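Local coordinates for protein citryl-spermidine/3,4-dihydroxybenzoyl-citryl-spermidine:spermidine ligase (Bacillus anthracis, PDB 3TO3) that catalyses the ATP-dependent condensation of spermidine with citryl-spermidine intermediates during biosynthesis of the siderophore petrobactin, at residues B[198-203]-B[353-358]; B[312-317]-B[361-366]. All blocks are in the same frame, centred on the assembly; numbering follows the deposited sequence.

In the fold
Both contacts lie in the IucA/IucC family region, with centres about 10 Å apart, and each is partly buried. Contact 1 pairs strand 201-203 with the end of strand 345-355, so backbone bonds carry it, with a solvated border at Asn-200. Contact 2 sets the loop that follows the same strand against the start of helix 315-333. It has one backbone bond between its segments and relies more on ring packing. Its Leu-313 touches ATP-binding Arg-285, whereas in contact 1 the side chain of Val-353 is about 11 Å from that of ATP-binding Lys-299. The contacts meet where Tyr-355 N lies 3.1 Å from Leu-366 O, a probable hydrogen bond, and where Met-354 CE packs on Pro-315 O.

Contact 1 of 2, residues B[198-203]-B[353-358]; sequences KKNATV and VMYDTN. With EDO (1,2-ethanediol), chain G.
Tyr-355 OH is held by Asp-262 and by a water that donates to it at 2.8 Å. A second leg, from this water to Asn-200 OD1, is doubtful because it is only 2.5 Å long. Asn-200 CB lies over one face of the Tyr-355 ring, 4.1 Å from its centroid, a CH-pi contact. Ala-201 CB sits at the ring edge. Another water links Asn-200 ND2 to Asp-356 O. Thr-357 CG2 packs crosswise on Asn-200 CG at 3.7 Å. Lys-199 NZ donates to O2 of an ethanediol, probably from the crystallisation liquor, at 2.6 Å.

The backbone pairing is antiparallel. Thr-202 and Met-354 form a hydrogen-bonded pair: Thr-202 N to Met-354 O is 3.0 Å, and Met-354 N returns a bond to Thr-202 O. Asp-356 N to Asn-200 O adds a nearly straight bond of 3.1 Å, with the donor above the carbonyl plane. Selenomethionine Met-354 has CG between its backbone N and carbonyl carbon (chi1 77°), beside Thr-202 OG1, and its CE is 3.6 Å from that OG1. Val-203 and Val-353 meet loosely on the face shared with Ala-201 and Tyr-355.

There Ile-244 of strand 241-246 packs on Val-353 and Tyr-355, and Tyr-211 of helix 208-219 on both valines. Helix 315-333 covers Met-354 on the other face. Short strand 201-203 thus borders strand 345-355 in the mixed sheet, which strand 367-371 continues through Cys-368, bonded to Val-353.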
ATOM      1  N   LYS B 198     -14.867  -8.453  24.990  1.00 41.33           N
ATOM      2  CA  LYS B 198     -15.968  -9.265  24.519  1.00 53.76           C
ATOM      3  C   LYS B 198     -17.103  -8.404  23.984  1.00 55.18           C
ATOM      4  O   LYS B 198     -18.084  -8.904  23.451  1.00 58.92           O
ATOM      5  CB  LYS B 198     -16.492 -10.164  25.656  1.00 59.72           C
ATOM      6  CG  LYS B 198     -15.521 -11.264  26.087  1.00 58.14           C
ATOM      7  CD  LYS B 198     -16.192 -12.235  27.053  1.00 59.61           C
ATOM      8  CE  LYS B 198     -15.184 -13.064  27.851  1.00 62.74           C
ATOM      9  NZ  LYS B 198     -15.829 -13.920  28.930  1.00 65.86           N
ATOM     10  N   LYS B 199     -16.993  -7.102  24.153  1.00 56.07           N
ATOM     11  CA  LYS B 199     -17.909  -6.212  23.473  1.00 58.15           C
ATOM     12  C   LYS B 199     -17.818  -6.486  21.952  1.00 54.48           C
ATOM     13  O   LYS B 199     -18.827  -6.546  21.251  1.00 57.90           O
ATOM     14  CB  LYS B 199     -17.535  -4.774  23.802  1.00 65.65           C
ATOM     15  CG  LYS B 199     -18.535  -3.749  23.361  1.00 84.13           C
ATOM     16  CD  LYS B 199     -18.263  -2.397  24.026  1.00 96.52           C
ATOM     17  CE  LYS B 199     -16.844  -1.907  23.730  1.00104.12           C
ATOM     18  NZ  LYS B 199     -16.542  -0.557  24.321  1.00106.81           N
ATOM     19  N   ASN B 200     -16.601  -6.520  21.426  1.00 44.97           N
ATOM     20  CA  ASN B 200     -16.361  -6.935  20.047  1.00 51.59           C
ATOM     21  C   ASN B 200     -15.800  -8.331  19.741  1.00 54.92           C
ATOM     22  O   ASN B 200     -15.722  -8.739  18.574  1.00 57.86           O
ATOM     23  CB  ASN B 200     -15.612  -5.819  19.313  1.00 44.55           C
ATOM     24  CG  ASN B 200     -16.383  -4.483  19.382  1.00 51.90           C
ATOM     25  OD1 ASN B 200     -16.070  -3.595  20.181  1.00 56.90           O
ATOM     26  ND2 ASN B 200     -17.429  -4.375  18.582  1.00 50.63           N
ATOM     27  N   ALA B 201     -15.449  -9.092  20.766  1.00 51.98           N
ATOM     28  CA  ALA B 201     -14.778 -10.363  20.495  1.00 46.37           C
ATOM     29  C   ALA B 201     -15.765 -11.488  20.728  1.00 53.38           C
ATOM     30  O   ALA B 201     -16.566 -11.411  21.655  1.00 62.49           O
ATOM     31  CB  ALA B 201     -13.575 -10.520  21.383  1.00 40.77           C
ATOM     32  N   THR B 202     -15.729 -12.503  19.868  1.00 48.23           N
ATOM     33  CA  THR B 202     -16.539 -13.704  20.033  1.00 47.06           C
ATOM     34  C   THR B 202     -15.765 -14.952  19.651  1.00 47.64           C
ATOM     35  O   THR B 202     -14.937 -14.964  18.760  1.00 45.76           O
ATOM     36  CB  THR B 202     -17.793 -13.751  19.130  1.00 59.76           C
ATOM     37  OG1 THR B 202     -17.442 -13.313  17.813  1.00 62.44           O
ATOM     38  CG2 THR B 202     -18.907 -12.883  19.671  1.00 70.99           C
ATOM     39  N   VAL B 203     -16.077 -16.010  20.358  1.00 47.56           N
ATOM     40  CA  VAL B 203     -15.688 -17.348  20.014  1.00 48.07           C
ATOM     41  C   VAL B 203     -16.597 -17.764  18.861  1.00 39.14           C
ATOM     42  O   VAL B 203     -17.618 -17.121  18.608  1.00 37.65           O
ATOM     43  CB  VAL B 203     -15.903 -18.162  21.274  1.00 56.46           C
ATOM     44  CG1 VAL B 203     -16.453 -19.547  20.990  1.00 60.77           C
ATOM     45  CG2 VAL B 203     -14.627 -18.128  22.121  1.00 48.46           C
ATOM     46  N   VAL B 353     -11.842 -17.806  17.011  1.00 43.44           N
ATOM     47  CA  VAL B 353     -12.120 -16.639  17.823  1.00 46.82           C
ATOM     48  C   VAL B 353     -11.783 -15.427  16.989  1.00 45.17           C
ATOM     49  O   VAL B 353     -10.930 -15.508  16.111  1.00 39.41           O
ATOM     50  CB  VAL B 353     -11.256 -16.634  19.089  1.00 40.22           C
ATOM     51  CG1 VAL B 353      -9.790 -16.441  18.721  1.00 32.83           C
ATOM     52  CG2 VAL B 353     -11.739 -15.563  20.062  1.00 28.96           C
HETATM   53  N   MSE B 354     -12.432 -14.306  17.262  1.00 41.23           N
HETATM   54  CA  MSE B 354     -12.161 -13.086  16.513  1.00 46.07           C
HETATM   55  C   MSE B 354     -12.576 -11.794  17.243  1.00 49.79           C
HETATM   56  O   MSE B 354     -13.388 -11.788  18.175  1.00 51.20           O
HETATM   57  CB  MSE B 354     -12.927 -13.135  15.225  1.00 39.85           C
HETATM   58  CG  MSE B 354     -14.369 -12.818  15.517  1.00 51.77           C
HETATM   59 SE   MSE B 354     -15.475 -13.150  14.006  0.72 81.77          SE
HETATM   60  CE  MSE B 354     -16.435 -14.721  14.679  1.00107.46           C
ATOM     61  N   TYR B 355     -12.017 -10.690  16.783  1.00 46.80           N
ATOM     62  CA  TYR B 355     -12.363  -9.375  17.277  1.00 45.08           C
ATOM     63  C   TYR B 355     -12.802  -8.597  16.049  1.00 49.70           C
ATOM     64  O   TYR B 355     -12.012  -8.395  15.137  1.00 55.11           O
ATOM     65  CB  TYR B 355     -11.134  -8.735  17.899  1.00 35.87           C
ATOM     66  CG  TYR B 355     -11.353  -7.350  18.461  1.00 38.17           C
ATOM     67  CD1 TYR B 355     -11.748  -7.174  19.784  1.00 48.80           C
ATOM     68  CD2 TYR B 355     -11.136  -6.217  17.685  1.00 35.36           C
ATOM     69  CE1 TYR B 355     -11.929  -5.905  20.324  1.00 50.97           C
ATOM     70  CE2 TYR B 355     -11.287  -4.942  18.217  1.00 45.23           C
ATOM     71  CZ  TYR B 355     -11.692  -4.790  19.531  1.00 48.91           C
ATOM     72  OH  TYR B 355     -11.841  -3.530  20.061  1.00 41.39           O
ATOM     73  N   ASP B 356     -14.071  -8.219  16.008  1.00 54.16           N
ATOM     74  CA  ASP B 356     -14.689  -7.703  14.791  1.00 59.60           C
ATOM     75  C   ASP B 356     -15.523  -6.502  15.148  1.00 60.28           C
ATOM     76  O   ASP B 356     -16.434  -6.604  15.943  1.00 61.39           O
ATOM     77  CB  ASP B 356     -15.601  -8.763  14.147  1.00 62.13           C
ATOM     78  CG  ASP B 356     -16.415  -8.214  12.958  1.00 70.16           C
ATOM     79  OD1 ASP B 356     -17.571  -8.679  12.730  1.00 66.92           O
ATOM     80  OD2 ASP B 356     -15.892  -7.323  12.243  1.00 68.64           O
ATOM     81  N   THR B 357     -15.225  -5.373  14.524  1.00 63.69           N
ATOM     82  CA  THR B 357     -15.982  -4.154  14.730  1.00 61.94           C
ATOM     83  C   THR B 357     -16.671  -3.719  13.444  1.00 66.12           C
ATOM     84  O   THR B 357     -16.630  -4.409  12.421  1.00 60.10           O
ATOM     85  CB  THR B 357     -15.065  -3.023  15.211  1.00 68.68           C
ATOM     86  OG1 THR B 357     -14.069  -2.743  14.213  1.00 76.14           O
ATOM     87  CG2 THR B 357     -14.379  -3.438  16.506  1.00 66.54           C
ATOM     88  N   ASN B 358     -17.329  -2.575  13.522  1.00 80.47           N
ATOM     89  CA  ASN B 358     -17.892  -1.924  12.349  1.00102.26           C
ATOM     90  C   ASN B 358     -16.877  -1.783  11.214  1.00100.33           C
ATOM     91  O   ASN B 358     -17.133  -2.235  10.092  1.00101.39           O
ATOM     92  CB  ASN B 358     -18.409  -0.520  12.719  1.00115.06           C
ATOM     93  CG  ASN B 358     -19.848  -0.527  13.219  1.00124.27           C
ATOM     94  OD1 ASN B 358     -20.651  -1.381  12.829  1.00128.45           O
ATOM     95  ND2 ASN B 358     -20.180   0.439  14.076  1.00125.35           N
TER
HETATM   96  C1  EDO G 619     -13.621  -1.126  25.921  1.00 89.46           C
HETATM   97  O1  EDO G 619     -14.825  -1.515  26.599  1.00 88.66           O
HETATM   98  C2  EDO G 619     -13.635  -1.706  24.508  1.00 94.53           C
HETATM   99  O2  EDO G 619     -14.096  -0.755  23.528  1.00 93.51           O
HETATM  100  O   HOH W   1     -14.094  -3.469  21.768  1.00 59.14           O
HETATM  101  O   HOH W   2     -19.314  -6.509  17.467  1.00 63.83           O

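Contact 2 of 2, residues B[312-317]-B[361-366]; sequences TLKPYS and ATYGSL
This is a loop-to-helix packing contact: Tyr-363 and Gly-364 press on Pro-315 and the residues leading into helix 315-333. The loop joins strand 345-355 to its antiparallel neighbour 367-371. Pro-315 lies over one face of the Tyr-363 ring. Its CD is 4.1 Å from the ring centroid, a CH-pi contact offset toward the rim, and Pro-315 CG is 3.7 Å from Tyr-363 CE1. Lys-314 NZ, in the ring plane at the edge, is 3.9 Å from Tyr-363 CE2. Tyr-363 CG is anti to its backbone N (chi1 -168°), which starts the side chain toward Pro-315. Tyr-363 OH is 3.7 Å from Tyr-316 CE2, at the edge of that ring, and the two side chains cross at about a right angle.

Thr-362 to Ser-365 form a type II beta turn, with Gly-364 at its third position (phi 77°). Gly-364 packs directly on Thr-312 and Leu-313, with no side chain of its own in between, and Thr-312 CB is 3.3 Å from Gly-364 O. Two donors grip that oxygen. Leu-313 N binds it at 3.1 Å, in the carbonyl plane and on a lone pair, and Ser-301 OG is the second. Lys-314 occupies the N-cap position, and Ser-317 OG donates to Lys-314 O at 3.0 Å. Thr-312 CG2 also nears Ser-365 OG, which is hydrogen-bonded to Asn-303. Leu-313 packs on the ATP-binding Arg-285, and its side chain is about 7 Å from the bound ATP.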
ATOM      1  N   THR B 312      -7.153 -11.750   4.886  1.00 56.28           N
ATOM      2  CA  THR B 312      -8.020 -11.652   6.039  1.00 58.06           C
ATOM      3  C   THR B 312      -8.900 -12.909   6.181  1.00 58.93           C
ATOM      4  O   THR B 312      -9.082 -13.689   5.234  1.00 60.74           O
ATOM      5  CB  THR B 312      -8.943 -10.438   5.887  1.00 52.56           C
ATOM      6  OG1 THR B 312      -9.551 -10.466   4.579  1.00 49.82           O
ATOM      7  CG2 THR B 312      -8.151  -9.151   6.063  1.00 43.42           C
ATOM      8  N   LEU B 313      -9.397 -13.125   7.393  1.00 52.67           N
ATOM      9  CA  LEU B 313     -10.449 -14.096   7.629  1.00 45.77           C
ATOM     10  C   LEU B 313     -11.801 -13.397   7.707  1.00 49.39           C
ATOM     11  O   LEU B 313     -12.030 -12.607   8.625  1.00 57.47           O
ATOM     12  CB  LEU B 313     -10.194 -14.806   8.950  1.00 44.18           C
ATOM     13  CG  LEU B 313      -8.957 -15.670   8.882  1.00 44.18           C
ATOM     14  CD1 LEU B 313      -8.534 -16.161  10.261  1.00 37.50           C
ATOM     15  CD2 LEU B 313      -9.235 -16.808   7.898  1.00 37.30           C
ATOM     16  N   LYS B 314     -12.699 -13.702   6.773  1.00 47.62           N
ATOM     17  CA  LYS B 314     -14.079 -13.226   6.870  1.00 53.62           C
ATOM     18  C   LYS B 314     -14.663 -13.628   8.247  1.00 59.38           C
ATOM     19  O   LYS B 314     -14.657 -14.820   8.621  1.00 52.59           O
ATOM     20  CB  LYS B 314     -14.958 -13.766   5.722  1.00 53.69           C
ATOM     21  CG  LYS B 314     -14.493 -13.454   4.300  1.00 57.12           C
ATOM     22  CD  LYS B 314     -14.643 -11.971   3.991  1.00 73.11           C
ATOM     23  CE  LYS B 314     -14.851 -11.693   2.494  1.00 84.63           C
ATOM     24  NZ  LYS B 314     -15.102 -10.235   2.196  1.00 82.20           N
ATOM     25  N   PRO B 315     -15.155 -12.629   9.009  1.00 49.58           N
ATOM     26  CA  PRO B 315     -15.777 -12.852  10.319  1.00 48.73           C
ATOM     27  C   PRO B 315     -16.884 -13.919  10.286  1.00 48.80           C
ATOM     28  O   PRO B 315     -16.943 -14.777  11.182  1.00 41.60           O
ATOM     29  CB  PRO B 315     -16.372 -11.484  10.652  1.00 58.35           C
ATOM     30  CG  PRO B 315     -15.429 -10.519   9.955  1.00 51.64           C
ATOM     31  CD  PRO B 315     -15.082 -11.199   8.662  1.00 45.06           C
ATOM     32  N   TYR B 316     -17.751 -13.888   9.273  1.00 43.68           N
ATOM     33  CA  TYR B 316     -18.800 -14.879   9.242  1.00 42.17           C
ATOM     34  C   TYR B 316     -18.200 -16.292   9.102  1.00 49.47           C
ATOM     35  O   TYR B 316     -18.709 -17.233   9.699  1.00 50.33           O
ATOM     36  CB  TYR B 316     -19.871 -14.573   8.187  1.00 50.14           C
ATOM     37  CG  TYR B 316     -19.331 -14.341   6.817  1.00 60.52           C
ATOM     38  CD1 TYR B 316     -19.109 -15.412   5.956  1.00 60.14           C
ATOM     39  CD2 TYR B 316     -19.039 -13.045   6.366  1.00 67.12           C
ATOM     40  CE1 TYR B 316     -18.602 -15.212   4.680  1.00 64.30           C
ATOM     41  CE2 TYR B 316     -18.539 -12.835   5.081  1.00 71.95           C
ATOM     42  CZ  TYR B 316     -18.325 -13.930   4.248  1.00 72.92           C
ATOM     43  OH  TYR B 316     -17.825 -13.759   2.981  1.00 79.37           O
ATOM     44  N   SER B 317     -17.098 -16.427   8.355  1.00 45.30           N
ATOM     45  CA  SER B 317     -16.529 -17.750   8.126  1.00 46.48           C
ATOM     46  C   SER B 317     -15.713 -18.255   9.325  1.00 39.38           C
ATOM     47  O   SER B 317     -15.683 -19.435   9.593  1.00 44.11           O
ATOM     48  CB  SER B 317     -15.734 -17.805   6.819  1.00 53.80           C
ATOM     49  OG  SER B 317     -14.441 -17.322   7.021  1.00 59.79           O
ATOM     50  N   ALA B 361     -12.363  -0.933   7.003  1.00 56.85           N
ATOM     51  CA  ALA B 361     -10.923  -1.011   6.731  1.00 57.79           C
ATOM     52  C   ALA B 361     -10.200  -2.134   7.481  1.00 53.68           C
ATOM     53  O   ALA B 361      -9.208  -2.657   7.018  1.00 53.66           O
ATOM     54  CB  ALA B 361     -10.244   0.350   7.013  1.00 52.41           C
ATOM     55  N   THR B 362     -10.683  -2.459   8.664  1.00 52.13           N
ATOM     56  CA  THR B 362     -10.145  -3.548   9.467  1.00 42.39           C
ATOM     57  C   THR B 362     -10.926  -4.846   9.318  1.00 41.88           C
ATOM     58  O   THR B 362     -10.741  -5.775  10.101  1.00 44.42           O
ATOM     59  CB  THR B 362     -10.020  -3.125  10.917  1.00 45.57           C
ATOM     60  OG1 THR B 362     -11.302  -2.693  11.371  1.00 57.64           O
ATOM     61  CG2 THR B 362      -9.048  -1.930  11.006  1.00 37.44           C
ATOM     62  N   TYR B 363     -11.877  -4.870   8.390  1.00 43.34           N
ATOM     63  CA  TYR B 363     -12.734  -6.030   8.235  1.00 43.28           C
ATOM     64  C   TYR B 363     -11.915  -7.306   8.010  1.00 53.35           C
ATOM     65  O   TYR B 363     -11.162  -7.404   7.033  1.00 54.92           O
ATOM     66  CB  TYR B 363     -13.635  -5.808   7.022  1.00 45.01           C
ATOM     67  CG  TYR B 363     -14.776  -6.798   6.885  1.00 50.44           C
ATOM     68  CD1 TYR B 363     -15.729  -6.937   7.898  1.00 53.80           C
ATOM     69  CD2 TYR B 363     -14.924  -7.566   5.733  1.00 47.61           C
ATOM     70  CE1 TYR B 363     -16.779  -7.831   7.774  1.00 61.11           C
ATOM     71  CE2 TYR B 363     -15.979  -8.458   5.595  1.00 56.88           C
ATOM     72  CZ  TYR B 363     -16.902  -8.583   6.620  1.00 64.63           C
ATOM     73  OH  TYR B 363     -17.944  -9.463   6.499  1.00 75.22           O
ATOM     74  N   GLY B 364     -12.121  -8.301   8.882  1.00 45.51           N
ATOM     75  CA  GLY B 364     -11.410  -9.570   8.812  1.00 37.98           C
ATOM     76  C   GLY B 364      -9.982  -9.623   9.306  1.00 39.98           C
ATOM     77  O   GLY B 364      -9.281 -10.638   9.169  1.00 39.01           O
ATOM     78  N   SER B 365      -9.550  -8.523   9.900  1.00 42.47           N
ATOM     79  CA  SER B 365      -8.142  -8.316  10.199  1.00 38.05           C
ATOM     80  C   SER B 365      -7.626  -8.929  11.480  1.00 37.30           C
ATOM     81  O   SER B 365      -6.424  -8.971  11.680  1.00 38.02           O
ATOM     82  CB  SER B 365      -7.842  -6.813  10.210  1.00 39.35           C
ATOM     83  OG  SER B 365      -7.815  -6.347   8.870  1.00 55.69           O
ATOM     84  N   LEU B 366      -8.507  -9.297  12.403  1.00 34.52           N
ATOM     85  CA  LEU B 366      -8.033  -9.965  13.598  1.00 37.55           C
ATOM     86  C   LEU B 366      -8.874 -11.205  13.915  1.00 43.59           C
ATOM     87  O   LEU B 366      -9.867 -11.124  14.619  1.00 48.28           O
ATOM     88  CB  LEU B 366      -8.182  -8.930  14.707  1.00 33.95           C
ATOM     89  CG  LEU B 366      -7.455  -9.096  16.010  1.00 44.25           C
ATOM     90  CD1 LEU B 366      -6.040  -9.416  15.731  1.00 54.38           C
ATOM     91  CD2 LEU B 366      -7.594  -7.760  16.675  1.00 43.42           C
TER